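Local coordinates for protein Maltose/maltodextrin transport permease homologue (Bdellovibrio bacteriovorus HD100, PDB 6FFL) that binds maltotriose through its maltodextrin-binding domain, which is fused to the permease part of a longer protein that probably takes up maltodextrins, at residues Leu231-Gly234 and Asp235-Trp238; Asn131-Glu134 and Leu135-Gly139. All coordinates share one frame; numbering follows the deposited sequence.

Contact 1 of 2, residues Leu231-Gly234 and Asp235-Trp238. With GLC (alpha-D-glucopyranose), chain B; GLC (alpha-D-glucopyranose), chain C.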
loop_
_atom_site.group_PDB
_atom_site.type_symbol
_atom_site.label_atom_id
_atom_site.label_comp_id
_atom_site.label_asym_id
_atom_site.label_seq_id
_atom_site.Cartn_x
_atom_site.Cartn_y
_atom_site.Cartn_z
ATOM N N LEU A 231 1.111 12.003 -10.542
ATOM C CA LEU A 231 0.327 10.934 -9.937
ATOM C C LEU A 231 0.812 10.747 -8.509
ATOM O O LEU A 231 1.989 10.966 -8.217
ATOM C CB LEU A 231 0.488 9.636 -10.751
ATOM C CG LEU A 231 0.169 8.291 -10.097
ATOM C CD1 LEU A 231 -1.338 8.118 -10.054
ATOM C CD2 LEU A 231 0.802 7.169 -10.875
ATOM N N ILE A 232 -0.089 10.355 -7.604
ATOM C CA ILE A 232 0.344 9.830 -6.314
ATOM C C ILE A 232 0.000 8.347 -6.298
ATOM O O ILE A 232 -1.163 7.968 -6.477
ATOM C CB ILE A 232 -0.285 10.579 -5.128
ATOM C CG1 ILE A 232 0.255 12.013 -5.094
ATOM C CG2 ILE A 232 0.082 9.863 -3.796
ATOM C CD1 ILE A 232 -0.414 12.903 -4.039
ATOM N N ASN A 233 1.018 7.508 -6.120
ATOM C CA ASN A 233 0.814 6.066 -6.129
ATOM C C ASN A 233 1.995 5.424 -5.414
ATOM O O ASN A 233 2.960 6.095 -5.034
ATOM C CB ASN A 233 0.659 5.538 -7.569
ATOM C CG ASN A 233 -0.182 4.270 -7.654
ATOM O OD1 ASN A 233 -0.518 3.657 -6.632
ATOM N ND2 ASN A 233 -0.541 3.877 -8.877
ATOM N N GLY A 234 1.905 4.105 -5.225
ATOM C CA GLY A 234 2.862 3.388 -4.409
ATOM C C GLY A 234 3.908 2.643 -5.238
ATOM O O GLY A 234 3.828 2.560 -6.459
ATOM N N ASP A 235 4.908 2.099 -4.540
ATOM C CA ASP A 235 5.988 1.419 -5.256
ATOM C C ASP A 235 5.509 0.149 -5.964
ATOM O O ASP A 235 6.184 -0.320 -6.887
ATOM C CB ASP A 235 7.172 1.133 -4.309
ATOM C CG ASP A 235 6.859 0.082 -3.225
ATOM O OD1 ASP A 235 5.676 -0.141 -2.884
ATOM O OD2 ASP A 235 7.831 -0.517 -2.710
ATOM N N TRP A 236 4.331 -0.382 -5.602
ATOM C CA TRP A 236 3.773 -1.520 -6.329
ATOM C C TRP A 236 3.473 -1.188 -7.784
ATOM O O TRP A 236 3.294 -2.111 -8.589
ATOM C CB TRP A 236 2.467 -2.000 -5.672
ATOM C CG TRP A 236 1.435 -0.894 -5.598
ATOM C CD1 TRP A 236 0.600 -0.477 -6.598
ATOM C CD2 TRP A 236 1.168 -0.039 -4.470
ATOM N NE1 TRP A 236 -0.173 0.576 -6.162
ATOM C CE2 TRP A 236 0.154 0.862 -4.861
ATOM C CE3 TRP A 236 1.679 0.039 -3.169
ATOM C CZ2 TRP A 236 -0.357 1.835 -3.994
ATOM C CZ3 TRP A 236 1.172 1.017 -2.304
ATOM C CH2 TRP A 236 0.170 1.899 -2.725
ATOM N N SER A 237 3.395 0.100 -8.138
ATOM C CA SER A 237 2.981 0.496 -9.476
ATOM C C SER A 237 4.145 0.712 -10.433
ATOM O O SER A 237 3.909 0.860 -11.635
ATOM C CB SER A 237 2.128 1.774 -9.408
ATOM O OG SER A 237 2.917 2.905 -9.024
ATOM N N TRP A 238 5.386 0.715 -9.938
ATOM C CA TRP A 238 6.529 1.032 -10.792
ATOM C C TRP A 238 6.618 0.086 -11.981
ATOM O O TRP A 238 6.841 0.513 -13.120
ATOM C CB TRP A 238 7.821 0.947 -9.988
ATOM C CG TRP A 238 7.983 1.984 -8.914
ATOM C CD1 TRP A 238 7.306 3.170 -8.786
ATOM C CD2 TRP A 238 8.904 1.925 -7.827
ATOM N NE1 TRP A 238 7.755 3.848 -7.674
ATOM C CE2 TRP A 238 8.749 3.109 -7.078
ATOM C CE3 TRP A 238 9.854 0.984 -7.414
ATOM C CZ2 TRP A 238 9.493 3.366 -5.925
ATOM C CZ3 TRP A 238 10.602 1.248 -6.274
ATOM C CH2 TRP A 238 10.414 2.428 -5.541
HETATM C C1 GLC B . -2.160 -0.572 -1.817
HETATM C C2 GLC B . -1.421 -0.917 -0.530
HETATM C C3 GLC B . -2.362 -1.270 0.611
HETATM C C4 GLC B . -3.383 -0.145 0.747
HETATM C C5 GLC B . -4.110 0.039 -0.582
HETATM C C6 GLC B . -5.154 1.158 -0.492
HETATM O O2 GLC B . -0.532 -2.014 -0.813
HETATM O O3 GLC B . -1.593 -1.386 1.821
HETATM O O4 GLC B . -4.339 -0.490 1.738
HETATM O O5 GLC B . -3.150 0.415 -1.563
HETATM O O6 GLC B . -6.062 1.077 -1.612
HETATM C C1 GLC C . -2.558 -3.297 -6.268
HETATM C C2 GLC C . -1.378 -3.590 -5.335
HETATM C C3 GLC C . -1.729 -3.278 -3.887
HETATM C C4 GLC C . -2.322 -1.874 -3.751
HETATM C C5 GLC C . -3.483 -1.689 -4.737
HETATM C C6 GLC C . -4.005 -0.253 -4.719
HETATM O O1 GLC C . -3.606 -4.235 -6.015
HETATM O O2 GLC C . -1.025 -4.975 -5.398
HETATM O O3 GLC C . -0.542 -3.434 -3.080
HETATM O O4 GLC C . -2.762 -1.716 -2.388
HETATM O O5 GLC C . -3.056 -1.960 -6.077
HETATM O O6 GLC C . -5.185 -0.144 -5.528
#
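At the end of strand 228-234 the chain folds through a type I beta turn, residues 234-237, in which the backbone N of S237 bonds to the carbonyl O of G234 at 3.0 Å, with an N-H...O angle of 165°. The hydroxyl of S237 gives that oxygen a second hydrogen bond: OG lies 2.7 Å from G234 O, nearly in line with the C=O, so two donors of S237 grip the one acceptor. The turn brings W236 back over G234. Its chi1 of 58° sets CG between the backbone N and the carbonyl carbon, and the indole then lies flat on the glycine. G234 CA sits 3.4 Å from the centroid of the six-membered ring, a CH-pi contact almost on the ring normal, and having no side chain lets the glycine come this close. The opposite ring face is the sugar platform of the pocket, the aromatic stacking common in maltodextrin-binding proteins of this periplasmic-binding-protein fold. Here C4 of the chain C glucose lies over the centre of the indole, and C1 of the chain B glucose comes within 3.5 Å of W236 CH2, nearer the rim. N233 crosses W236 at about a right angle, its amide plane turned 76° from the indole. Its OD1 accepts the backbone N of G234 at 2.8 Å from above the amide plane, and its ND2 packs 3.4 Å from S237 CB. Y216 OH is hydrogen-bonded to both W236 NE1 and N233 ND2, which would hold ring and amide in their relative orientation; Y241 OH is a further partner of ND2.

Contact 2 of 2, residues Asn131-Glu134 and Leu135-Gly139; sequences NSQE and LIELG
L135 N bonds to N131 O at 2.8 Å in the first turn of helix 132-142, and E134 O accepts L138 N at 2.9 Å one turn further on. E134 also supplies the capping bond: its N-H points almost straight at N131 OD1, 2.8 Å away with an N-H...O angle of 171°, so the N-cap asparagine satisfies an amide at the helix start. The E134 side chain leaves the helix extended and its carboxylate forms a salt bridge with K130. L135 is buried. Its CB lies 3.5 Å from S132 O, and its side chain packs on M230 of strand 228-234. This helix thus leans on the four-stranded sheet of one lobe of the binding-protein fold, with I136 reaching the side of helix 191-205. Elsewhere on the helix Q133 and E137, one turn apart, run side by side in the same direction. The Q133 chain, its CG anti to the backbone N (chi1 168°), is extended beyond CG and so reaches along the helix, where NE2 gives E137 OE1 a long but straight hydrogen bond of 3.3 Å. OE1 is met on its syn side and lies in the Q133 amide plane, although amide and carboxylate are turned 68° apart. In the backbone of the same pair, E137 N bonds to Q133 O at 3.0 Å.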
loop_
_atom_site.group_PDB
_atom_site.type_symbol
_atom_site.label_atom_id
_atom_site.label_comp_id
_atom_site.label_asym_id
_atom_site.label_seq_id
_atom_site.Cartn_x
_atom_site.Cartn_y
_atom_site.Cartn_z
ATOM N N ASN A 131 7.078 21.671 -2.972
ATOM C CA ASN A 131 6.087 22.012 -1.961
ATOM C C ASN A 131 4.719 22.157 -2.612
ATOM O O ASN A 131 4.581 22.159 -3.837
ATOM C CB ASN A 131 6.457 23.296 -1.203
ATOM C CG ASN A 131 6.617 24.483 -2.112
ATOM O OD1 ASN A 131 5.707 24.839 -2.849
ATOM N ND2 ASN A 131 7.779 25.133 -2.038
ATOM N N SER A 132 3.703 22.300 -1.759
ATOM C CA SER A 132 2.320 22.277 -2.227
ATOM C C SER A 132 1.977 23.508 -3.056
ATOM O O SER A 132 1.145 23.426 -3.974
ATOM C CB SER A 132 1.375 22.140 -1.020
ATOM O OG SER A 132 1.466 23.272 -0.159
ATOM N N GLN A 133 2.590 24.658 -2.766
ATOM C CA GLN A 133 2.329 25.817 -3.610
ATOM C C GLN A 133 2.841 25.576 -5.024
ATOM O O GLN A 133 2.141 25.868 -6.000
ATOM C CB GLN A 133 2.947 27.081 -3.002
ATOM C CG GLN A 133 2.962 28.262 -3.973
ATOM C CD GLN A 133 3.494 29.551 -3.365
ATOM O OE1 GLN A 133 3.855 29.599 -2.188
ATOM N NE2 GLN A 133 3.530 30.610 -4.170
ATOM N N GLU A 134 4.049 25.022 -5.147
ATOM C CA GLU A 134 4.580 24.644 -6.454
ATOM C C GLU A 134 3.724 23.568 -7.106
ATOM O O GLU A 134 3.500 23.591 -8.322
ATOM C CB GLU A 134 6.017 24.137 -6.316
ATOM C CG GLU A 134 7.038 25.228 -6.039
ATOM C CD GLU A 134 8.459 24.691 -5.982
ATOM O OE1 GLU A 134 8.665 23.493 -6.293
ATOM O OE2 GLU A 134 9.369 25.471 -5.633
ATOM N N LEU A 135 3.269 22.596 -6.315
ATOM C CA LEU A 135 2.431 21.532 -6.861
ATOM C C LEU A 135 1.167 22.098 -7.492
ATOM O O LEU A 135 0.765 21.685 -8.589
ATOM C CB LEU A 135 2.083 20.535 -5.757
ATOM C CG LEU A 135 1.020 19.490 -6.095
ATOM C CD1 LEU A 135 1.625 18.489 -7.043
ATOM C CD2 LEU A 135 0.549 18.806 -4.813
ATOM N N ILE A 136 0.548 23.079 -6.836
ATOM C CA ILE A 136 -0.701 23.624 -7.354
ATOM C C ILE A 136 -0.448 24.486 -8.581
ATOM O O ILE A 136 -1.196 24.419 -9.563
ATOM C CB ILE A 136 -1.430 24.402 -6.244
ATOM C CG1 ILE A 136 -1.950 23.404 -5.204
ATOM C CG2 ILE A 136 -2.548 25.230 -6.830
ATOM C CD1 ILE A 136 -2.240 24.030 -3.828
ATOM N N GLU A 137 0.589 25.326 -8.540
ATOM C CA GLU A 137 0.915 26.164 -9.691
ATOM C C GLU A 137 1.205 25.315 -10.924
ATOM O O GLU A 137 0.678 25.576 -12.017
ATOM C CB GLU A 137 2.117 27.052 -9.360
ATOM C CG GLU A 137 1.770 28.466 -8.919
ATOM C CD GLU A 137 2.733 29.006 -7.863
ATOM O OE1 GLU A 137 2.363 29.964 -7.147
ATOM O OE2 GLU A 137 3.860 28.469 -7.750
ATOM N N LEU A 138 2.085 24.323 -10.779
ATOM C CA LEU A 138 2.376 23.415 -11.882
ATOM C C LEU A 138 1.138 22.627 -12.287
ATOM O O LEU A 138 0.863 22.454 -13.478
ATOM C CB LEU A 138 3.503 22.465 -11.481
ATOM C CG LEU A 138 4.076 21.510 -12.521
ATOM C CD1 LEU A 138 4.633 22.285 -13.719
ATOM C CD2 LEU A 138 5.147 20.657 -11.854
ATOM N N GLY A 139 0.382 22.136 -11.302
ATOM C CA GLY A 139 -0.825 21.386 -11.609
ATOM C C GLY A 139 -1.822 22.177 -12.436
ATOM O O GLY A 139 -2.477 21.626 -13.322
#

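How the contacts relate
Contact 1 is wholly buried, its centre about 9 Å from the centre of the molecule, whereas contact 2 is partly buried and lies about 25 Å from it, on a helix with exposed residues along one side. Their centres are 19 Å apart and the nearest atoms about 6 Å, without touching. Strand 228-234 joins them: its end carries contact 1, and its M230 receives L135 and L138 from contact 2. The chemistry follows the place. Residues 231-238 make a turn at the sugar pocket, where an indole lies between a glycine and the sugars and an amide crosses it. Residues 131-139 rely on regular helix bonds, an asparagine cap and a polar side-chain pair.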